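Local structure of VESB protease (Vibrio cholerae, 4LK4) at residues 158-168 and 179-190; 118-129 and 202-212. The protein probably acts as a secreted serine endopeptidase of the trypsin (S1) family, cleaving bonds within protein chains. The protein carries 1 engineered substitution. All coordinates share one frame; numbering follows the deposited sequence.

Overall arrangement
The chain leaves the six-stranded N-terminal barrel (strands 25-30 to 105-109) and runs through 118-129 toward the second sheet of the trypsin-like unit. Interaction 2 sets this connection against the hairpin 202-212, closing a loop of 72 residues. Within that loop, and so enclosed by it, interaction 1 closes a much shorter one of ten residues, joining strand 156-162 and the start of helix 165-172 to strand 184-189. Two side-chain links tie the contacts together: D159 OD2 pairs with K206 NZ at 2.8 Å in a salt bridge, and Q165 OE1 probably accepts a hydrogen bond from R126 NH2, also at 2.8 Å. Both contacts reach the same antiparallel sheet.

Interaction 1: residues 158-168 and 179-190; sequences VDVDLVSQSLC and DPNSTNFCAARL
D161 and A188 are the hydrogen-bonded pair at the centre of an antiparallel strand contact in the second sheet of the trypsin fold; a disulfide adds the helix that begins at Q165 to the contact. D161 N donates to A188 O and A188 N to D161 O, each at 2.8 Å and 160°. Next along, L162 and A187 form a non-hydrogen-bonded pair, and V163 N reaches C186 O at 3.1 Å. On the face shared by V160 and A187, V160 CG2 packs against A187 CB at 3.7 Å, with strand 134-139 also touching V160. L162 CD1 comes to F185 CD1 at 3.5 Å, oblique to the ring; the side chains themselves cross at about a right angle.

Beyond the strand, C168 SG and C186 SG are bonded at 2.1 Å, fastening the helix to the neighbouring strand, a link found in many S1 proteases. With the C168 sulfur turned opposite its backbone N (chi1 -178°), it leaves the helix toward C186. Q165 bends at chi2 (75°), laying its CG against P180 and bringing its amide to the backbone: NE2 donates to N184 O at 2.8 Å, in the carbonyl plane, and bonds also to S177 O. A water bridges Q165 OE1, V163 O and C186 N, accepting from the last, and a second joins D159 O to L190 N.

Interaction 2: residues 118-129 and 202-212; sequences ITLAGPATRTSL and PIVVKTGREQL
I118 lies across Q211 at about a right angle, its CD1 3.5 Å from Q211 OE1; that oxygen takes its hydrogen bond from S44 OG of strand 39-46. At T119 the backbone takes over: T119 O accepts from Q211 N at 2.8 Å, while a water connects T119 N to R209 O. L120 runs alongside Q211, pointing the same way, and L120 CD2 comes within 3.7 Å of Q211 OE1. Q211 CG lies opposite the backbone N (chi1 177°) and the chain stays extended beyond it, which carries the amide oxygen out to the methyl groups of I118 and L120, while CB also touches both. One residue further, A121 N returns a bond to Q211 O at 2.9 Å, so L120 and Q211 form a single bridge. Past the turn at G122, R126 lays its CB on L212 CD1 at 3.9 Å, and its backbone N bonds S235 OG. L129 and L212 then meet tip to tip, CD1 to CD2, at 3.7 Å, with L162 also against L129. Such a course, a chain that runs extended and then through a short helical turn as it crosses between barrels, pairing briefly with a hairpin of the second, is that of the interdomain linker of the two-barrel chymotrypsin fold.

Interaction 1: residues 158-168 and 179-190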
loop_
_atom_site.group_PDB
_atom_site.type_symbol
_atom_site.label_atom_id
_atom_site.label_comp_id
_atom_site.label_asym_id
_atom_site.label_seq_id
_atom_site.Cartn_x
_atom_site.Cartn_y
_atom_site.Cartn_z
ATOM N N VAL A 158 -7.832 -17.332 -10.496
ATOM C CA VAL A 158 -9.220 -17.569 -10.859
ATOM C C VAL A 158 -9.768 -16.383 -11.648
ATOM O O VAL A 158 -9.342 -15.231 -11.466
ATOM C CB VAL A 158 -10.078 -17.819 -9.608
ATOM C CG1 VAL A 158 -10.112 -16.590 -8.718
ATOM C CG2 VAL A 158 -11.491 -18.283 -9.971
ATOM N N ASP A 159 -10.706 -16.647 -12.531
ATOM C CA ASP A 159 -11.335 -15.568 -13.260
ATOM C C ASP A 159 -12.574 -15.077 -12.537
ATOM O O ASP A 159 -13.271 -15.837 -11.880
ATOM C CB ASP A 159 -11.644 -15.979 -14.688
ATOM C CG ASP A 159 -10.404 -15.916 -15.593
ATOM O OD1 ASP A 159 -9.401 -15.249 -15.219
ATOM O OD2 ASP A 159 -10.443 -16.499 -16.699
ATOM N N VAL A 160 -12.798 -13.775 -12.653
ATOM C CA VAL A 160 -13.943 -13.114 -12.090
ATOM C C VAL A 160 -14.396 -12.091 -13.102
ATOM O O VAL A 160 -13.600 -11.627 -13.903
ATOM C CB VAL A 160 -13.575 -12.400 -10.769
ATOM C CG1 VAL A 160 -13.139 -13.403 -9.728
ATOM C CG2 VAL A 160 -12.467 -11.392 -10.973
ATOM N N ASP A 161 -15.668 -11.728 -13.046
ATOM C CA ASP A 161 -16.242 -10.685 -13.935
ATOM C C ASP A 161 -16.455 -9.345 -13.230
ATOM O O ASP A 161 -16.965 -9.300 -12.107
ATOM C CB ASP A 161 -17.597 -11.142 -14.467
ATOM C CG ASP A 161 -17.485 -12.185 -15.557
ATOM O OD1 ASP A 161 -16.351 -12.541 -15.962
ATOM O OD2 ASP A 161 -18.553 -12.653 -16.023
ATOM N N LEU A 162 -16.125 -8.249 -13.906
ATOM C CA LEU A 162 -16.418 -6.907 -13.385
ATOM C C LEU A 162 -17.927 -6.730 -13.218
ATOM O O LEU A 162 -18.669 -7.116 -14.083
ATOM C CB LEU A 162 -15.854 -5.838 -14.314
ATOM C CG LEU A 162 -15.837 -4.375 -13.848
ATOM C CD1 LEU A 162 -15.168 -4.155 -12.490
ATOM C CD2 LEU A 162 -15.164 -3.528 -14.924
ATOM N N VAL A 163 -18.341 -6.181 -12.079
ATOM C CA VAL A 163 -19.729 -5.897 -11.721
ATOM C C VAL A 163 -20.053 -4.399 -11.911
ATOM O O VAL A 163 -19.163 -3.566 -11.795
ATOM C CB VAL A 163 -19.933 -6.246 -10.228
ATOM C CG1 VAL A 163 -21.338 -5.909 -9.728
ATOM C CG2 VAL A 163 -19.614 -7.712 -9.973
ATOM N N SER A 164 -21.319 -4.068 -12.206
ATOM C CA SER A 164 -21.777 -2.651 -12.310
ATOM C C SER A 164 -21.493 -1.924 -11.023
ATOM O O SER A 164 -21.846 -2.407 -9.962
ATOM C CB SER A 164 -23.297 -2.528 -12.574
ATOM O OG SER A 164 -23.708 -3.238 -13.766
ATOM N N GLN A 165 -20.876 -0.755 -11.098
ATOM C CA GLN A 165 -20.621 -0.031 -9.898
ATOM C C GLN A 165 -21.910 0.278 -9.117
ATOM O O GLN A 165 -21.935 0.127 -7.907
ATOM C CB GLN A 165 -19.795 1.231 -10.147
ATOM C CG GLN A 165 -19.161 1.790 -8.861
ATOM C CD GLN A 165 -17.967 1.004 -8.361
ATOM O OE1 GLN A 165 -17.351 0.261 -9.091
ATOM N NE2 GLN A 165 -17.615 1.205 -7.104
ATOM N N SER A 166 -23.004 0.644 -9.769
ATOM C CA SER A 166 -24.211 0.960 -8.962
ATOM C C SER A 166 -24.655 -0.297 -8.179
ATOM O O SER A 166 -25.152 -0.203 -7.050
ATOM C CB SER A 166 -25.354 1.524 -9.818
ATOM O OG SER A 166 -25.796 0.552 -10.743
ATOM N N LEU A 167 -24.420 -1.470 -8.773
ATOM C CA LEU A 167 -24.775 -2.740 -8.135
ATOM C C LEU A 167 -23.860 -3.145 -6.996
ATOM O O LEU A 167 -24.302 -3.643 -5.954
ATOM C CB LEU A 167 -24.754 -3.830 -9.166
ATOM C CG LEU A 167 -25.795 -4.895 -8.930
ATOM C CD1 LEU A 167 -27.174 -4.294 -8.654
ATOM C CD2 LEU A 167 -25.799 -5.794 -10.177
ATOM N N CYS A 168 -22.574 -2.923 -7.215
ATOM C CA CYS A 168 -21.551 -3.116 -6.211
ATOM C C CYS A 168 -21.939 -2.387 -4.934
ATOM O O CYS A 168 -21.828 -2.924 -3.826
ATOM C CB CYS A 168 -20.251 -2.575 -6.786
ATOM S SG CYS A 168 -18.795 -2.729 -5.771
ATOM N N ASP A 179 -20.288 5.744 -8.004
ATOM C CA ASP A 179 -19.420 6.354 -9.001
ATOM C C ASP A 179 -18.227 5.420 -9.185
ATOM O O ASP A 179 -17.533 5.122 -8.221
ATOM C CB ASP A 179 -18.967 7.730 -8.510
ATOM C CG ASP A 179 -18.147 8.501 -9.535
ATOM O OD1 ASP A 179 -17.606 7.858 -10.439
ATOM O OD2 ASP A 179 -18.045 9.758 -9.436
ATOM N N PRO A 180 -17.995 4.939 -10.423
ATOM C CA PRO A 180 -16.863 4.071 -10.734
ATOM C C PRO A 180 -15.519 4.763 -10.493
ATOM O O PRO A 180 -14.488 4.098 -10.307
ATOM C CB PRO A 180 -17.029 3.788 -12.235
ATOM C CG PRO A 180 -18.436 4.147 -12.570
ATOM C CD PRO A 180 -18.802 5.231 -11.626
ATOM N N ASN A 181 -15.532 6.087 -10.545
ATOM C CA ASN A 181 -14.354 6.855 -10.296
ATOM C C ASN A 181 -14.213 6.987 -8.782
ATOM O O ASN A 181 -14.345 8.068 -8.232
ATOM C CB ASN A 181 -14.462 8.220 -10.977
ATOM C CG ASN A 181 -13.281 9.101 -10.685
ATOM O OD1 ASN A 181 -12.165 8.622 -10.545
ATOM N ND2 ASN A 181 -13.523 10.396 -10.557
ATOM N N SER A 182 -13.943 5.862 -8.126
ATOM C CA SER A 182 -13.831 5.796 -6.670
ATOM C C SER A 182 -12.828 4.723 -6.240
ATOM O O SER A 182 -12.305 3.943 -7.058
ATOM C CB SER A 182 -15.194 5.497 -6.035
ATOM O OG SER A 182 -15.762 4.307 -6.586
ATOM N N THR A 183 -12.616 4.701 -4.929
ATOM C CA THR A 183 -11.638 3.905 -4.255
ATOM C C THR A 183 -11.702 2.396 -4.508
ATOM O O THR A 183 -10.683 1.722 -4.361
ATOM C CB THR A 183 -11.743 4.124 -2.720
ATOM O OG1 THR A 183 -10.706 3.384 -2.058
ATOM C CG2 THR A 183 -13.079 3.645 -2.167
ATOM N N ASN A 184 -12.877 1.848 -4.780
ATOM C CA ASN A 184 -12.946 0.424 -4.982
ATOM C C ASN A 184 -14.071 -0.010 -5.889
ATOM O O ASN A 184 -14.980 0.775 -6.194
ATOM C CB ASN A 184 -12.975 -0.326 -3.643
ATOM C CG ASN A 184 -14.129 0.088 -2.740
ATOM O OD1 ASN A 184 -15.108 0.678 -3.171
ATOM N ND2 ASN A 184 -14.016 -0.258 -1.472
ATOM N N PHE A 185 -13.960 -1.245 -6.371
ATOM C CA PHE A 185 -14.974 -1.857 -7.248
ATOM C C PHE A 185 -15.164 -3.329 -6.899
ATOM O O PHE A 185 -14.409 -3.891 -6.101
ATOM C CB PHE A 185 -14.557 -1.731 -8.725
ATOM C CG PHE A 185 -13.332 -2.524 -9.091
ATOM C CD1 PHE A 185 -13.430 -3.844 -9.471
ATOM C CD2 PHE A 185 -12.078 -1.940 -9.064
ATOM C CE1 PHE A 185 -12.300 -4.556 -9.839
ATOM C CE2 PHE A 185 -10.949 -2.659 -9.381
ATOM C CZ PHE A 185 -11.063 -3.967 -9.779
ATOM N N CYS A 186 -16.143 -3.943 -7.545
ATOM C CA CYS A 186 -16.546 -5.303 -7.290
ATOM C C CYS A 186 -16.330 -6.176 -8.502
ATOM O O CYS A 186 -16.436 -5.729 -9.640
ATOM C CB CYS A 186 -18.047 -5.356 -7.005
ATOM S SG CYS A 186 -18.535 -4.735 -5.397
ATOM N N ALA A 187 -16.108 -7.452 -8.245
ATOM C CA ALA A 187 -16.050 -8.428 -9.296
ATOM C C ALA A 187 -16.555 -9.729 -8.746
ATOM O O ALA A 187 -16.393 -10.030 -7.562
ATOM C CB ALA A 187 -14.632 -8.582 -9.772
ATOM N N ALA A 188 -17.150 -10.516 -9.620
ATOM C CA ALA A 188 -17.862 -11.701 -9.200
ATOM C C ALA A 188 -17.220 -12.955 -9.699
ATOM O O ALA A 188 -16.819 -13.064 -10.862
ATOM C CB ALA A 188 -19.301 -11.638 -9.691
ATOM N N ARG A 189 -17.162 -13.921 -8.803
ATOM C CA ARG A 189 -16.785 -15.268 -9.173
ATOM C C ARG A 189 -17.898 -16.002 -9.842
ATOM O O ARG A 189 -19.060 -15.657 -9.677
ATOM C CB ARG A 189 -16.276 -16.002 -7.969
ATOM C CG ARG A 189 -14.868 -15.496 -7.791
ATOM C CD ARG A 189 -14.233 -15.953 -6.541
ATOM N NE ARG A 189 -14.042 -17.392 -6.556
ATOM C CZ ARG A 189 -13.106 -17.979 -5.847
ATOM N NH1 ARG A 189 -12.292 -17.193 -5.113
ATOM N NH2 ARG A 189 -12.995 -19.311 -5.867
ATOM N N LEU A 190 -17.543 -16.994 -10.636
ATOM C CA LEU A 190 -18.528 -17.642 -11.460
ATOM C C LEU A 190 -19.128 -18.870 -10.786
ATOM O O LEU A 190 -19.922 -19.523 -11.399
ATOM C CB LEU A 190 -17.933 -17.975 -12.825
ATOM C CG LEU A 190 -17.066 -16.850 -13.425
ATOM C CD1 LEU A 190 -16.452 -17.290 -14.752
ATOM C CD2 LEU A 190 -17.848 -15.569 -13.597
HETATM O O HOH W 1 -14.938 -17.481 -10.642
HETATM O O HOH W 2 -18.134 -2.645 -9.265
#

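Interaction 2: residues 118-129 and 202-212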
loop_
_atom_site.group_PDB
_atom_site.type_symbol
_atom_site.label_atom_id
_atom_site.label_comp_id
_atom_site.label_asym_id
_atom_site.label_seq_id
_atom_site.Cartn_x
_atom_site.Cartn_y
_atom_site.Cartn_z
ATOM N N ILE A 118 5.119 -5.566 -12.512
ATOM C CA ILE A 118 3.796 -5.562 -13.079
ATOM C C ILE A 118 3.536 -4.216 -13.747
ATOM O O ILE A 118 4.174 -3.233 -13.440
ATOM C CB ILE A 118 2.753 -5.829 -11.989
ATOM C CG1 ILE A 118 1.459 -6.347 -12.635
ATOM C CG2 ILE A 118 2.546 -4.600 -11.083
ATOM C CD1 ILE A 118 0.598 -7.114 -11.648
ATOM N N THR A 119 2.613 -4.193 -14.682
ATOM C CA THR A 119 2.202 -2.979 -15.324
ATOM C C THR A 119 0.866 -2.642 -14.718
ATOM O O THR A 119 -0.043 -3.479 -14.669
ATOM C CB THR A 119 2.114 -3.173 -16.852
ATOM O OG1 THR A 119 3.417 -3.503 -17.353
ATOM C CG2 THR A 119 1.621 -1.893 -17.545
ATOM N N LEU A 120 0.769 -1.422 -14.211
ATOM C CA LEU A 120 -0.434 -0.966 -13.550
ATOM C C LEU A 120 -1.371 -0.405 -14.576
ATOM O O LEU A 120 -0.937 0.091 -15.602
ATOM C CB LEU A 120 -0.091 0.111 -12.528
ATOM C CG LEU A 120 0.700 -0.310 -11.293
ATOM C CD1 LEU A 120 0.785 0.853 -10.319
ATOM C CD2 LEU A 120 0.059 -1.487 -10.609
ATOM N N ALA A 121 -2.667 -0.488 -14.313
ATOM C CA ALA A 121 -3.649 0.092 -15.226
ATOM C C ALA A 121 -3.542 1.638 -15.240
ATOM O O ALA A 121 -3.202 2.260 -14.233
ATOM C CB ALA A 121 -5.043 -0.337 -14.824
ATOM N N GLY A 122 -3.850 2.230 -16.395
ATOM C CA GLY A 122 -3.783 3.664 -16.597
ATOM C C GLY A 122 -4.863 4.365 -15.811
ATOM O O GLY A 122 -5.898 3.788 -15.502
ATOM N N PRO A 123 -4.638 5.626 -15.476
ATOM C CA PRO A 123 -5.664 6.352 -14.707
ATOM C C PRO A 123 -7.071 6.275 -15.329
ATOM O O PRO A 123 -8.055 6.243 -14.607
ATOM C CB PRO A 123 -5.168 7.803 -14.723
ATOM C CG PRO A 123 -3.740 7.756 -15.174
ATOM C CD PRO A 123 -3.488 6.464 -15.871
ATOM N N ALA A 124 -7.161 6.238 -16.655
ATOM C CA ALA A 124 -8.453 6.197 -17.324
ATOM C C ALA A 124 -9.020 4.783 -17.555
ATOM O O ALA A 124 -10.155 4.648 -18.029
ATOM C CB ALA A 124 -8.348 6.928 -18.656
ATOM N N THR A 125 -8.258 3.733 -17.251
ATOM C CA THR A 125 -8.657 2.394 -17.673
ATOM C C THR A 125 -9.926 1.863 -16.977
ATOM O O THR A 125 -10.805 1.334 -17.631
ATOM C CB THR A 125 -7.520 1.382 -17.475
ATOM O OG1 THR A 125 -6.341 1.833 -18.151
ATOM C CG2 THR A 125 -7.933 -0.014 -17.996
ATOM N N ARG A 126 -10.026 2.010 -15.660
ATOM C CA ARG A 126 -11.138 1.417 -14.912
ATOM C C ARG A 126 -12.488 1.919 -15.363
ATOM O O ARG A 126 -13.423 1.140 -15.543
ATOM C CB ARG A 126 -10.994 1.691 -13.427
ATOM C CG ARG A 126 -12.300 1.995 -12.710
ATOM C CD ARG A 126 -12.806 0.764 -12.061
ATOM N NE ARG A 126 -14.192 0.829 -11.594
ATOM C CZ ARG A 126 -15.230 0.385 -12.287
ATOM N NH1 ARG A 126 -15.077 -0.036 -13.529
ATOM N NH2 ARG A 126 -16.426 0.388 -11.746
ATOM N N THR A 127 -12.623 3.223 -15.516
ATOM C CA THR A 127 -13.918 3.746 -15.944
ATOM C C THR A 127 -14.204 3.441 -17.417
ATOM O O THR A 127 -15.339 3.613 -17.820
ATOM C CB THR A 127 -14.125 5.243 -15.642
ATOM O OG1 THR A 127 -13.218 6.030 -16.408
ATOM C CG2 THR A 127 -13.915 5.530 -14.170
ATOM N N SER A 128 -13.215 2.942 -18.174
ATOM C CA SER A 128 -13.404 2.522 -19.596
ATOM C C SER A 128 -13.983 1.138 -19.803
ATOM O O SER A 128 -14.373 0.780 -20.907
ATOM C CB SER A 128 -12.073 2.517 -20.342
ATOM O OG SER A 128 -11.392 3.744 -20.154
ATOM N N LEU A 129 -13.991 0.351 -18.736
ATOM C CA LEU A 129 -14.285 -1.061 -18.810
ATOM C C LEU A 129 -15.771 -1.303 -18.634
ATOM O O LEU A 129 -16.347 -0.859 -17.652
ATOM C CB LEU A 129 -13.512 -1.793 -17.709
ATOM C CG LEU A 129 -11.987 -1.801 -17.833
ATOM C CD1 LEU A 129 -11.396 -2.697 -16.752
ATOM C CD2 LEU A 129 -11.511 -2.244 -19.202
ATOM N N PRO A 202 -3.017 -9.009 -6.560
ATOM C CA PRO A 202 -3.466 -8.304 -7.741
ATOM C C PRO A 202 -4.690 -8.910 -8.416
ATOM O O PRO A 202 -4.844 -10.122 -8.462
ATOM C CB PRO A 202 -2.285 -8.485 -8.692
ATOM C CG PRO A 202 -1.718 -9.834 -8.323
ATOM C CD PRO A 202 -1.809 -9.813 -6.817
ATOM N N ILE A 203 -5.510 -8.058 -9.011
ATOM C CA ILE A 203 -6.495 -8.492 -9.992
ATOM C C ILE A 203 -6.123 -7.719 -11.256
ATOM O O ILE A 203 -5.898 -6.521 -11.213
ATOM C CB ILE A 203 -7.947 -8.251 -9.478
ATOM C CG1 ILE A 203 -9.003 -8.652 -10.495
ATOM C CG2 ILE A 203 -8.172 -6.798 -9.070
ATOM C CD1 ILE A 203 -10.409 -8.596 -9.905
ATOM N N VAL A 204 -6.032 -8.421 -12.376
ATOM C CA VAL A 204 -5.517 -7.861 -13.606
ATOM C C VAL A 204 -6.552 -8.007 -14.696
ATOM O O VAL A 204 -7.377 -8.910 -14.649
ATOM C CB VAL A 204 -4.209 -8.581 -14.039
ATOM C CG1 VAL A 204 -3.208 -8.606 -12.895
ATOM C CG2 VAL A 204 -4.466 -10.000 -14.489
ATOM N N VAL A 205 -6.498 -7.150 -15.705
ATOM C CA VAL A 205 -7.399 -7.285 -16.862
ATOM C C VAL A 205 -6.949 -8.531 -17.608
ATOM O O VAL A 205 -5.774 -8.654 -17.964
ATOM C CB VAL A 205 -7.336 -6.056 -17.788
ATOM C CG1 VAL A 205 -8.379 -6.146 -18.882
ATOM C CG2 VAL A 205 -7.559 -4.777 -16.993
ATOM N N LYS A 206 -7.870 -9.466 -17.848
ATOM C CA LYS A 206 -7.502 -10.752 -18.426
ATOM C C LYS A 206 -6.791 -10.594 -19.775
ATOM O O LYS A 206 -5.769 -11.247 -19.989
ATOM C CB LYS A 206 -8.715 -11.660 -18.537
ATOM C CG LYS A 206 -8.432 -13.002 -19.194
ATOM C CD LYS A 206 -9.528 -13.984 -18.822
ATOM C CE LYS A 206 -9.349 -15.336 -19.513
ATOM N NZ LYS A 206 -8.510 -16.241 -18.663
ATOM N N THR A 207 -7.306 -9.735 -20.655
ATOM C CA THR A 207 -6.573 -9.365 -21.869
ATOM C C THR A 207 -5.695 -8.136 -21.605
ATOM O O THR A 207 -6.216 -7.060 -21.335
ATOM C CB THR A 207 -7.528 -9.039 -23.048
ATOM O OG1 THR A 207 -8.528 -10.055 -23.156
ATOM C CG2 THR A 207 -6.761 -8.969 -24.363
ATOM N N GLY A 208 -4.374 -8.289 -21.697
ATOM C CA GLY A 208 -3.428 -7.181 -21.445
ATOM C C GLY A 208 -2.694 -7.288 -20.112
ATOM O O GLY A 208 -1.556 -6.845 -19.979
ATOM N N ARG A 209 -3.346 -7.868 -19.108
ATOM C CA ARG A 209 -2.688 -8.204 -17.829
ATOM C C ARG A 209 -2.351 -7.015 -16.948
ATOM O O ARG A 209 -1.608 -7.169 -15.989
ATOM C CB ARG A 209 -1.384 -9.002 -18.027
ATOM C CG ARG A 209 -1.406 -10.101 -19.073
ATOM C CD ARG A 209 -2.526 -11.092 -18.854
ATOM N NE ARG A 209 -2.339 -11.874 -17.638
ATOM C CZ ARG A 209 -3.165 -12.843 -17.255
ATOM N NH1 ARG A 209 -4.242 -13.159 -18.000
ATOM N NH2 ARG A 209 -2.915 -13.499 -16.127
ATOM N N GLU A 210 -2.861 -5.837 -17.264
ATOM C CA GLU A 210 -2.542 -4.650 -16.471
ATOM C C GLU A 210 -3.230 -4.880 -15.113
ATOM O O GLU A 210 -4.341 -5.423 -15.065
ATOM C CB GLU A 210 -3.050 -3.362 -17.152
ATOM C CG GLU A 210 -2.495 -3.056 -18.567
ATOM C CD GLU A 210 -3.221 -3.765 -19.752
ATOM O OE1 GLU A 210 -4.210 -4.543 -19.577
ATOM O OE2 GLU A 210 -2.793 -3.537 -20.910
ATOM N N GLN A 211 -2.566 -4.516 -14.015
ATOM C CA GLN A 211 -3.189 -4.647 -12.706
ATOM C C GLN A 211 -4.205 -3.554 -12.522
ATOM O O GLN A 211 -3.862 -2.389 -12.463
ATOM C CB GLN A 211 -2.177 -4.591 -11.574
ATOM C CG GLN A 211 -2.829 -4.654 -10.211
ATOM C CD GLN A 211 -1.820 -4.808 -9.075
ATOM O OE1 GLN A 211 -0.607 -4.909 -9.283
ATOM N NE2 GLN A 211 -2.330 -4.844 -7.869
ATOM N N LEU A 212 -5.464 -3.949 -12.463
ATOM C CA LEU A 212 -6.569 -3.038 -12.319
ATOM C C LEU A 212 -6.867 -2.817 -10.832
ATOM O O LEU A 212 -7.415 -1.803 -10.450
ATOM C CB LEU A 212 -7.798 -3.647 -12.975
ATOM C CG LEU A 212 -9.107 -2.858 -12.902
ATOM C CD1 LEU A 212 -9.029 -1.614 -13.757
ATOM C CD2 LEU A 212 -10.259 -3.717 -13.386
HETATM O O HOH W 3 1.235 -6.563 -15.878
#